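Local coordinates for protein putative conjugative transposon recombinase (Clostridium difficile, PDB 3G13) that probably binds DNA and exchanges its strands as a serine recombinase of the resolvase type, of which this chain holds the N-terminal domain, at residues A[62-65]-A[66-70]; A[94-97]-A[98-102]; A[108-111]-A[112-115]. All coordinates share one frame; numbering follows the deposited sequence.

Contact 1. Residues A[62-65]-A[66-70]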
ATOM      1  N   GLU A  62     -12.366  21.995  -0.627  1.00 30.97           N
ATOM      2  CA  GLU A  62     -13.204  22.643  -1.632  1.00 29.04           C
ATOM      3  C   GLU A  62     -12.591  22.720  -3.039  1.00 26.61           C
ATOM      4  O   GLU A  62     -13.272  22.409  -4.023  1.00 25.61           O
ATOM      5  CB  GLU A  62     -13.680  24.016  -1.141  1.00 30.21           C
ATOM      6  CG  GLU A  62     -14.448  23.915   0.167  1.00 35.14           C
ATOM      7  CD  GLU A  62     -15.551  24.955   0.297  1.00 43.93           C
ATOM      8  OE1 GLU A  62     -15.619  25.877  -0.568  1.00 45.97           O
ATOM      9  OE2 GLU A  62     -16.350  24.829   1.273  1.00 46.56           O
ATOM     10  N   ASP A  63     -11.319  23.118  -3.138  1.00 24.44           N
ATOM     11  CA  ASP A  63     -10.692  23.215  -4.463  1.00 22.84           C
ATOM     12  C   ASP A  63     -10.354  21.834  -5.057  1.00 21.80           C
ATOM     13  O   ASP A  63     -10.427  21.649  -6.265  1.00 21.19           O
ATOM     14  CB  ASP A  63      -9.466  24.105  -4.432  1.00 22.87           C
ATOM     15  CG  ASP A  63      -9.512  25.203  -5.492  1.00 23.07           C
ATOM     16  OD1 ASP A  63      -8.447  25.585  -5.993  1.00 23.29           O
ATOM     17  OD2 ASP A  63     -10.615  25.698  -5.810  1.00 25.46           O
ATOM     18  N   PHE A  64     -10.017  20.869  -4.200  1.00 21.58           N
ATOM     19  CA  PHE A  64      -9.900  19.480  -4.650  1.00 21.80           C
ATOM     20  C   PHE A  64     -11.202  19.049  -5.312  1.00 22.07           C
ATOM     21  O   PHE A  64     -11.203  18.461  -6.394  1.00 21.51           O
ATOM     22  CB  PHE A  64      -9.587  18.518  -3.494  1.00 21.61           C
ATOM     23  CG  PHE A  64      -9.337  17.098  -3.961  1.00 21.28           C
ATOM     24  CD1 PHE A  64      -8.061  16.717  -4.396  1.00 21.38           C
ATOM     25  CD2 PHE A  64     -10.379  16.169  -4.007  1.00 20.06           C
ATOM     26  CE1 PHE A  64      -7.805  15.425  -4.845  1.00 22.28           C
ATOM     27  CE2 PHE A  64     -10.145  14.859  -4.463  1.00 21.05           C
ATOM     28  CZ  PHE A  64      -8.855  14.483  -4.882  1.00 21.12           C
ATOM     29  N   GLN A  65     -12.330  19.347  -4.661  1.00 23.06           N
ATOM     30  CA  GLN A  65     -13.627  18.969  -5.224  1.00 23.17           C
ATOM     31  C   GLN A  65     -13.936  19.711  -6.518  1.00 22.30           C
ATOM     32  O   GLN A  65     -14.547  19.139  -7.414  1.00 21.94           O
ATOM     33  CB  GLN A  65     -14.768  19.156  -4.211  1.00 24.55           C
ATOM     34  CG  GLN A  65     -14.774  18.131  -3.088  1.00 28.46           C
ATOM     35  CD  GLN A  65     -14.850  16.685  -3.594  1.00 33.23           C
ATOM     36  OE1 GLN A  65     -15.720  16.343  -4.407  1.00 35.33           O
ATOM     37  NE2 GLN A  65     -13.927  15.835  -3.116  1.00 34.26           N
ATOM     38  N   ARG A  66     -13.537  20.982  -6.608  1.00 21.77           N
ATOM     39  CA  ARG A  66     -13.722  21.746  -7.860  1.00 21.20           C
ATOM     40  C   ARG A  66     -12.910  21.052  -8.965  1.00 21.44           C
ATOM     41  O   ARG A  66     -13.411  20.843 -10.052  1.00 21.08           O
ATOM     42  CB  ARG A  66     -13.307  23.209  -7.676  1.00 20.57           C
ATOM     43  CG  ARG A  66     -13.445  24.104  -8.911  1.00 20.84           C
ATOM     44  CD  ARG A  66     -13.035  25.539  -8.601  1.00 20.05           C
ATOM     45  NE  ARG A  66     -11.602  25.726  -8.310  1.00 20.95           N
ATOM     46  CZ  ARG A  66     -10.671  26.070  -9.199  1.00 20.60           C
ATOM     47  NH1 ARG A  66     -10.974  26.265 -10.480  1.00 22.13           N
ATOM     48  NH2 ARG A  66      -9.415  26.224  -8.802  1.00 21.89           N
HETATM   49  N   MSE A  67     -11.682  20.644  -8.645  1.00 21.48           N
HETATM   50  CA  MSE A  67     -10.877  19.888  -9.585  1.00 22.35           C
HETATM   51  C   MSE A  67     -11.521  18.582 -10.069  1.00 22.22           C
HETATM   52  O   MSE A  67     -11.547  18.299 -11.280  1.00 21.08           O
HETATM   53  CB  MSE A  67      -9.521  19.590  -8.996  1.00 22.63           C
HETATM   54  CG  MSE A  67      -8.506  19.390 -10.083  1.00 25.51           C
HETATM   55 SE   MSE A  67      -6.930  18.651  -9.283  1.00 41.28          SE
HETATM   56  CE  MSE A  67      -7.890  16.889  -9.579  1.00 19.05           C
ATOM     57  N   ILE A  68     -12.028  17.787  -9.123  1.00 22.17           N
ATOM     58  CA  ILE A  68     -12.771  16.582  -9.489  1.00 21.40           C
ATOM     59  C   ILE A  68     -13.939  16.898 -10.429  1.00 21.65           C
ATOM     60  O   ILE A  68     -14.106  16.208 -11.414  1.00 21.18           O
ATOM     61  CB  ILE A  68     -13.256  15.785  -8.262  1.00 20.60           C
ATOM     62  CG1 ILE A  68     -12.053  15.300  -7.419  1.00 20.59           C
ATOM     63  CG2 ILE A  68     -14.108  14.623  -8.713  1.00 19.00           C
ATOM     64  CD1 ILE A  68     -11.024  14.352  -8.181  1.00 18.72           C
ATOM     65  N   ASN A  69     -14.738  17.930 -10.133  1.00 22.28           N
ATOM     66  CA  ASN A  69     -15.852  18.312 -11.054  1.00 23.37           C
ATOM     67  C   ASN A  69     -15.365  18.730 -12.447  1.00 22.55           C
ATOM     68  O   ASN A  69     -15.989  18.413 -13.446  1.00 22.91           O
ATOM     69  CB  ASN A  69     -16.729  19.452 -10.479  1.00 24.18           C
ATOM     70  CG  ASN A  69     -17.352  19.121  -9.115  1.00 28.81           C
ATOM     71  OD1 ASN A  69     -17.537  20.027  -8.277  1.00 35.95           O
ATOM     72  ND2 ASN A  69     -17.690  17.851  -8.882  1.00 31.91           N
ATOM     73  N   ASP A  70     -14.251  19.453 -12.514  1.00 21.66           N
ATOM     74  CA  ASP A  70     -13.668  19.823 -13.811  1.00 21.47           C
ATOM     75  C   ASP A  70     -13.155  18.606 -14.574  1.00 21.74           C
ATOM     76  O   ASP A  70     -13.219  18.575 -15.817  1.00 20.66           O
ATOM     77  CB  ASP A  70     -12.557  20.859 -13.629  1.00 21.15           C
ATOM     78  CG  ASP A  70     -13.098  22.204 -13.142  1.00 21.71           C
ATOM     79  OD1 ASP A  70     -14.331  22.390 -13.173  1.00 22.27           O
ATOM     80  OD2 ASP A  70     -12.302  23.060 -12.717  1.00 20.22           O
TER
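Asp63 and Arg66, one turn apart on helix 62-72, form a side-on salt bridge in which two nitrogens of the guanidinium each take one carboxylate oxygen. Arg66 NE reaches Asp63 OD2 at 2.7 Å and Arg66 NH2 reaches Asp63 OD1 at 3.0 Å, both oxygens lying close to the guanidinium plane. The carboxylate and guanidinium planes are 38° apart; OD1 is met on its syn side but out of the carboxylate plane, OD2 from above it. The Arg66 chain runs extended to CD and bends at chi3 (67°), which lays NE and NH2 alongside Asp63. Asp63 OD1 also accepts a hydrogen bond from the backbone N of Ala49, and Arg66 NH1 pairs with Asp46, tying this helix of the resolvase-type catalytic domain to the neighbouring edge strand 42-51. The apolar pair is Phe64 and Ile68, where CG1 of Ile68 meets CE2 of the Phe64 ring obliquely at 3.5 Å; Tyr97 of helix 91-102 packs against both. Beneath these side chains run the helical i to i+4 bonds, among them Ile68 N to Phe64 O at 2.9 Å and Asn69 N to Gln65 O at 3.0 Å.

Contact 2. Residues A[94-97]-A[98-102]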
ATOM      1  N   THR A  94      -7.683   7.816  -1.687  1.00 18.74           N
ATOM      2  CA  THR A  94      -6.669   7.757  -2.767  1.00 18.52           C
ATOM      3  C   THR A  94      -7.154   6.822  -3.879  1.00 17.99           C
ATOM      4  O   THR A  94      -7.109   7.169  -5.067  1.00 16.60           O
ATOM      5  CB  THR A  94      -5.256   7.297  -2.263  1.00 18.40           C
ATOM      6  OG1 THR A  94      -4.815   8.099  -1.149  1.00 18.36           O
ATOM      7  CG2 THR A  94      -4.236   7.404  -3.382  1.00 18.85           C
ATOM      8  N   LEU A  95      -7.618   5.636  -3.477  1.00 17.33           N
ATOM      9  CA  LEU A  95      -8.228   4.660  -4.381  1.00 18.62           C
ATOM     10  C   LEU A  95      -9.386   5.216  -5.158  1.00 19.07           C
ATOM     11  O   LEU A  95      -9.430   5.125  -6.387  1.00 19.77           O
ATOM     12  CB  LEU A  95      -8.726   3.426  -3.583  1.00 18.09           C
ATOM     13  CG  LEU A  95      -7.651   2.421  -3.195  1.00 18.83           C
ATOM     14  CD1 LEU A  95      -8.230   1.365  -2.191  1.00 17.89           C
ATOM     15  CD2 LEU A  95      -7.142   1.774  -4.500  1.00 16.56           C
ATOM     16  N   LYS A  96     -10.350   5.766  -4.416  1.00 19.65           N
ATOM     17  CA  LYS A  96     -11.578   6.304  -4.995  1.00 20.02           C
ATOM     18  C   LYS A  96     -11.246   7.314  -6.110  1.00 18.79           C
ATOM     19  O   LYS A  96     -11.741   7.194  -7.227  1.00 17.67           O
ATOM     20  CB  LYS A  96     -12.398   6.978  -3.882  1.00 20.34           C
ATOM     21  CG  LYS A  96     -13.585   7.820  -4.302  1.00 24.91           C
ATOM     22  CD  LYS A  96     -14.305   8.357  -3.057  1.00 30.00           C
ATOM     23  CE  LYS A  96     -15.213   9.553  -3.378  1.00 35.25           C
ATOM     24  NZ  LYS A  96     -16.420   9.182  -4.182  1.00 38.98           N
ATOM     25  N   TYR A  97     -10.458   8.335  -5.775  1.00 18.04           N
ATOM     26  CA  TYR A  97     -10.220   9.405  -6.731  1.00 18.39           C
ATOM     27  C   TYR A  97      -9.260   9.017  -7.843  1.00 17.51           C
ATOM     28  O   TYR A  97      -9.436   9.446  -8.995  1.00 18.04           O
ATOM     29  CB  TYR A  97      -9.770  10.676  -6.014  1.00 19.69           C
ATOM     30  CG  TYR A  97     -10.868  11.241  -5.122  1.00 21.65           C
ATOM     31  CD1 TYR A  97     -12.082  11.658  -5.671  1.00 22.46           C
ATOM     32  CD2 TYR A  97     -10.682  11.368  -3.733  1.00 24.55           C
ATOM     33  CE1 TYR A  97     -13.112  12.178  -4.857  1.00 24.88           C
ATOM     34  CE2 TYR A  97     -11.712  11.895  -2.910  1.00 27.23           C
ATOM     35  CZ  TYR A  97     -12.913  12.287  -3.493  1.00 24.33           C
ATOM     36  OH  TYR A  97     -13.930  12.806  -2.718  1.00 28.36           O
ATOM     37  N   VAL A  98      -8.257   8.192  -7.545  1.00 17.12           N
ATOM     38  CA  VAL A  98      -7.393   7.730  -8.639  1.00 15.87           C
ATOM     39  C   VAL A  98      -8.228   6.895  -9.652  1.00 17.73           C
ATOM     40  O   VAL A  98      -8.165   7.130 -10.853  1.00 16.12           O
ATOM     41  CB  VAL A  98      -6.175   6.962  -8.156  1.00 15.21           C
ATOM     42  CG1 VAL A  98      -5.481   6.245  -9.364  1.00 14.42           C
ATOM     43  CG2 VAL A  98      -5.205   7.922  -7.419  1.00 11.95           C
ATOM     44  N   ARG A  99      -9.036   5.952  -9.149  1.00 19.32           N
ATOM     45  CA  ARG A  99      -9.897   5.120 -10.006  1.00 19.99           C
ATOM     46  C   ARG A  99     -10.921   5.933 -10.789  1.00 20.31           C
ATOM     47  O   ARG A  99     -11.168   5.654 -11.971  1.00 19.37           O
ATOM     48  CB  ARG A  99     -10.616   4.069  -9.164  1.00 21.57           C
ATOM     49  CG  ARG A  99      -9.706   2.957  -8.665  1.00 21.83           C
ATOM     50  CD  ARG A  99     -10.448   2.082  -7.673  1.00 26.97           C
ATOM     51  NE  ARG A  99      -9.776   0.802  -7.464  1.00 30.74           N
ATOM     52  CZ  ARG A  99      -9.879   0.046  -6.370  1.00 33.52           C
ATOM     53  NH1 ARG A  99     -10.630   0.413  -5.340  1.00 33.03           N
ATOM     54  NH2 ARG A  99      -9.226  -1.103  -6.316  1.00 36.65           N
HETATM   55  N   MSE A 100     -11.529   6.928 -10.137  1.00 20.22           N
HETATM   56  CA  MSE A 100     -12.537   7.769 -10.809  1.00 21.09           C
HETATM   57  C   MSE A 100     -11.917   8.532 -11.991  1.00 19.72           C
HETATM   58  O   MSE A 100     -12.512   8.664 -13.065  1.00 19.81           O
HETATM   59  CB  MSE A 100     -13.122   8.768  -9.795  1.00 22.33           C
HETATM   60  CG  MSE A 100     -14.257   9.633 -10.273  1.00 28.17           C
HETATM   61 SE   MSE A 100     -14.723  10.910  -8.830  1.00 47.29          SE
HETATM   62  CE  MSE A 100     -15.020   9.698  -7.343  1.00 36.19           C
ATOM     63  N   LEU A 101     -10.724   9.068 -11.777  1.00 18.67           N
ATOM     64  CA  LEU A 101      -9.968   9.698 -12.866  1.00 18.24           C
ATOM     65  C   LEU A 101      -9.602   8.636 -13.934  1.00 17.65           C
ATOM     66  O   LEU A 101      -9.820   8.845 -15.116  1.00 16.63           O
ATOM     67  CB  LEU A 101      -8.731  10.447 -12.294  1.00 17.81           C
ATOM     68  CG  LEU A 101      -8.977  11.943 -11.934  1.00 19.55           C
ATOM     69  CD1 LEU A 101     -10.337  12.181 -11.287  1.00 16.60           C
ATOM     70  CD2 LEU A 101      -7.908  12.568 -11.064  1.00 18.42           C
ATOM     71  N   LYS A 102      -9.073   7.494 -13.508  1.00 17.36           N
ATOM     72  CA  LYS A 102      -8.585   6.462 -14.439  1.00 18.82           C
ATOM     73  C   LYS A 102      -9.696   5.955 -15.408  1.00 19.85           C
ATOM     74  O   LYS A 102      -9.437   5.733 -16.578  1.00 19.55           O
ATOM     75  CB  LYS A 102      -7.959   5.293 -13.644  1.00 18.62           C
ATOM     76  CG  LYS A 102      -7.350   4.172 -14.496  1.00 18.39           C
ATOM     77  CD  LYS A 102      -6.423   3.281 -13.664  1.00 23.70           C
ATOM     78  CE  LYS A 102      -5.678   2.222 -14.518  1.00 27.79           C
ATOM     79  NZ  LYS A 102      -4.222   2.051 -14.062  1.00 32.94           N
TER
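The guanidinium of Arg99 carries Leu95 on one face: CD2 of Leu95 stands over the centre of the group, 3.7 Å from Arg99 CZ. Arg99 stays extended from CG to NE and runs alongside the leucine, one helical turn on. The Tyr97 ring has CG of its neighbour Lys96 over the centre of one face, while SE of selenomethionine Met100 lies at its edge. SE of Met100 is 5.4 Å from the Tyr97 ring centroid and 77° off the ring normal, a Met-aromatic contact, and the methyl CE of Met100 touches Tyr97 CD1 at 3.9 Å.

The same methyl also meets Lys96. With CG of Met100 anti to its backbone N (chi1 -175°) and the chain bent at chi3, CE folds back along the lysine and comes 3.5 Å from Lys96 NZ. On the buried side, CG2 of Thr94 and CG2 of Val98 lie side by side at 4.2 Å; Leu129 and Leu126 of helix 120-150 pack on them. Thr94 OG1 bonds to Asn90 O and to Gln135 of the second subunit, whereas Tyr97 OH is held by Gln65 of helix 62-72.

Regular backbone bonds underlie these pairs, such as Arg99 N to Leu95 O at 2.9 Å and Leu101 N to Tyr97 O at 3.1 Å. The i, i+3 and i, i+4 pairs are those of an alpha helix, amphipathic here: Lys96 and Arg99 are exposed, while Thr94, Leu95, Tyr97 and Val98 are buried, the helix packing against helices 62-72 and 120-150 of the resolvase-type domain.

Contact 3. Residues A[108-111]-A[112-115]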
ATOM      1  N   VAL A 108      -3.119  10.826 -13.012  1.00 12.78           N
ATOM      2  CA  VAL A 108      -2.481  11.622 -11.989  1.00 13.46           C
ATOM      3  C   VAL A 108      -0.988  11.345 -12.059  1.00 13.04           C
ATOM      4  O   VAL A 108      -0.561  10.198 -12.277  1.00 11.76           O
ATOM      5  CB  VAL A 108      -3.027  11.295 -10.560  1.00 13.99           C
ATOM      6  CG1 VAL A 108      -2.263  12.124  -9.467  1.00 12.80           C
ATOM      7  CG2 VAL A 108      -4.493  11.538 -10.520  1.00 13.09           C
ATOM      8  N   TYR A 109      -0.193  12.408 -11.961  1.00 12.22           N
ATOM      9  CA  TYR A 109       1.238  12.229 -11.850  1.00 12.38           C
ATOM     10  C   TYR A 109       1.690  12.658 -10.449  1.00 13.13           C
ATOM     11  O   TYR A 109       1.677  13.849 -10.132  1.00 11.78           O
ATOM     12  CB  TYR A 109       2.055  12.966 -12.962  1.00 12.02           C
ATOM     13  CG  TYR A 109       3.494  12.459 -12.938  1.00 11.26           C
ATOM     14  CD1 TYR A 109       3.867  11.381 -13.724  1.00 10.99           C
ATOM     15  CD2 TYR A 109       4.450  13.019 -12.094  1.00  8.44           C
ATOM     16  CE1 TYR A 109       5.135  10.863 -13.672  1.00 11.84           C
ATOM     17  CE2 TYR A 109       5.748  12.495 -12.019  1.00 11.08           C
ATOM     18  CZ  TYR A 109       6.076  11.422 -12.816  1.00 14.77           C
ATOM     19  OH  TYR A 109       7.338  10.882 -12.778  1.00 14.61           O
ATOM     20  N   PHE A 110       2.093  11.661  -9.645  1.00 11.86           N
ATOM     21  CA  PHE A 110       2.634  11.844  -8.314  1.00 13.43           C
ATOM     22  C   PHE A 110       4.116  12.144  -8.458  1.00 13.06           C
ATOM     23  O   PHE A 110       4.895  11.276  -8.830  1.00 12.59           O
ATOM     24  CB  PHE A 110       2.410  10.554  -7.480  1.00 11.98           C
ATOM     25  CG  PHE A 110       0.972  10.292  -7.167  1.00 13.85           C
ATOM     26  CD1 PHE A 110       0.236  11.187  -6.364  1.00 12.16           C
ATOM     27  CD2 PHE A 110       0.327   9.169  -7.681  1.00 13.28           C
ATOM     28  CE1 PHE A 110      -1.108  10.942  -6.081  1.00  9.67           C
ATOM     29  CE2 PHE A 110      -0.998   8.921  -7.380  1.00 10.88           C
ATOM     30  CZ  PHE A 110      -1.719   9.787  -6.580  1.00 12.82           C
ATOM     31  N   GLU A 111       4.499  13.391  -8.197  1.00 13.92           N
ATOM     32  CA  GLU A 111       5.841  13.848  -8.504  1.00 14.09           C
ATOM     33  C   GLU A 111       6.914  13.176  -7.632  1.00 14.50           C
ATOM     34  O   GLU A 111       7.943  12.732  -8.156  1.00 15.93           O
ATOM     35  CB  GLU A 111       5.952  15.390  -8.427  1.00 13.92           C
ATOM     36  CG  GLU A 111       4.888  16.132  -9.269  1.00 15.61           C
ATOM     37  CD  GLU A 111       4.603  17.518  -8.729  1.00 13.21           C
ATOM     38  OE1 GLU A 111       3.427  17.887  -8.597  1.00 14.71           O
ATOM     39  OE2 GLU A 111       5.563  18.239  -8.434  1.00 18.33           O
ATOM     40  N   ASP A 112       6.697  13.107  -6.322  1.00 15.25           N
ATOM     41  CA  ASP A 112       7.734  12.545  -5.407  1.00 16.14           C
ATOM     42  C   ASP A 112       7.970  11.042  -5.668  1.00 15.46           C
ATOM     43  O   ASP A 112       9.115  10.576  -5.755  1.00 13.97           O
ATOM     44  CB  ASP A 112       7.322  12.730  -3.929  1.00 16.18           C
ATOM     45  CG  ASP A 112       7.525  14.188  -3.410  1.00 21.26           C
ATOM     46  OD1 ASP A 112       8.095  15.053  -4.131  1.00 21.82           O
ATOM     47  OD2 ASP A 112       7.073  14.446  -2.276  1.00 20.25           O
ATOM     48  N   GLU A 113       6.859  10.321  -5.811  1.00 15.29           N
ATOM     49  CA  GLU A 113       6.850   8.871  -6.037  1.00 14.77           C
ATOM     50  C   GLU A 113       7.220   8.507  -7.483  1.00 14.14           C
ATOM     51  O   GLU A 113       7.637   7.394  -7.731  1.00 13.77           O
ATOM     52  CB  GLU A 113       5.466   8.306  -5.727  1.00 14.13           C
ATOM     53  CG  GLU A 113       5.042   8.391  -4.268  1.00 15.26           C
ATOM     54  CD  GLU A 113       4.402   9.732  -3.914  1.00 15.51           C
ATOM     55  OE1 GLU A 113       4.436  10.665  -4.764  1.00 17.25           O
ATOM     56  OE2 GLU A 113       3.860   9.846  -2.791  1.00 15.54           O
ATOM     57  N   LYS A 114       7.087   9.477  -8.401  1.00 14.12           N
ATOM     58  CA  LYS A 114       7.317   9.330  -9.855  1.00 12.95           C
ATOM     59  C   LYS A 114       6.400   8.274 -10.507  1.00 12.81           C
ATOM     60  O   LYS A 114       6.869   7.316 -11.130  1.00 11.48           O
ATOM     61  CB  LYS A 114       8.804   9.104 -10.173  1.00 14.36           C
ATOM     62  CG  LYS A 114       9.654  10.320  -9.817  1.00 16.61           C
ATOM     63  CD  LYS A 114      11.142  10.082  -9.947  1.00 21.25           C
ATOM     64  CE  LYS A 114      11.912  11.320  -9.467  1.00 26.16           C
ATOM     65  NZ  LYS A 114      13.409  11.142  -9.601  1.00 31.93           N
ATOM     66  N   ILE A 115       5.097   8.433 -10.307  1.00 12.01           N
ATOM     67  CA  ILE A 115       4.120   7.437 -10.799  1.00 12.49           C
ATOM     68  C   ILE A 115       3.046   8.162 -11.566  1.00 12.41           C
ATOM     69  O   ILE A 115       2.444   9.112 -11.027  1.00 13.28           O
ATOM     70  CB  ILE A 115       3.439   6.606  -9.642  1.00 11.90           C
ATOM     71  CG1 ILE A 115       4.479   5.839  -8.792  1.00 12.54           C
ATOM     72  CG2 ILE A 115       2.407   5.646 -10.240  1.00 12.08           C
ATOM     73  CD1 ILE A 115       3.911   5.151  -7.480  1.00 16.79           C
TER
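A tight hairpin turn with a G1 beta bulge joins strand 107-110 to the short antiparallel strand 115-116, and Phe110 is the residue that both Lys114 and Ile115 face. Phe110 and Ile115 form a hydrogen-bonded antiparallel pair: Phe110 N gives to Ile115 O at 2.9 Å, and Ile115 N returns to Phe110 O at 3.2 Å, in the carbonyl plane and on a lone pair. Lys114 N also approaches Phe110 O, but that bond is weak and strongly bent. Lys114 takes positive phi and psi (60° and 54°), the left-handed conformation usual at the first position of this bulge.

Tyr109 closes over the returning chain. With its CG anti to the backbone N (chi1 -167°), the ring lies beside Lys114 and has Ile115 O over one face, offset toward the rim. Its OH touches Lys114 CA at 3.3 Å and Lys114 CB at 3.5 Å. The CA of Tyr109 makes a further CA-H...O contact to Ile115 O at 3.4 Å, which adds to the bond from Phe110 N to that same oxygen.

At the turn, Glu113 bends at chi2 so that OE1 lies 3.4 Å from Phe110 CB. Its other oxygen, OE2, bonds to Ile84 N and to Ser131 of the second subunit. Asp112 forms a salt bridge with Lys82, and Glu111 bonds to Tyr32. The Phe110 ring has Val108 CG1 on one face and stands edge-to-face with Phe87. The whole is a bulged beta hairpin at the edge of the mixed sheet of a resolvase-type domain, with its turn reaching the second subunit.

The three contacts follow in series from the N terminus, and none nests in or crosses another. Contacts 1 and 2 lie within single helices and close no loop; contact 3 closes the short hairpin loop between strands 107-110 and 115-116. Contact 1, on helix 62-72, precedes strand 78-81; contact 2 lies on helix 91-102, and contact 3 turns the chain back after strand 107-110. Contacts 1 and 2 touch where the two helices meet, Phe64 and Ile68 packing against Tyr97, and Ile68 also on Met100. Contact 2 reaches contact 3 through Leu101 on Val108 and Val98 on Phe110, joining helix to sheet. Contacts 1 and 3 stay apart, their nearest atoms about 6 Å from each other.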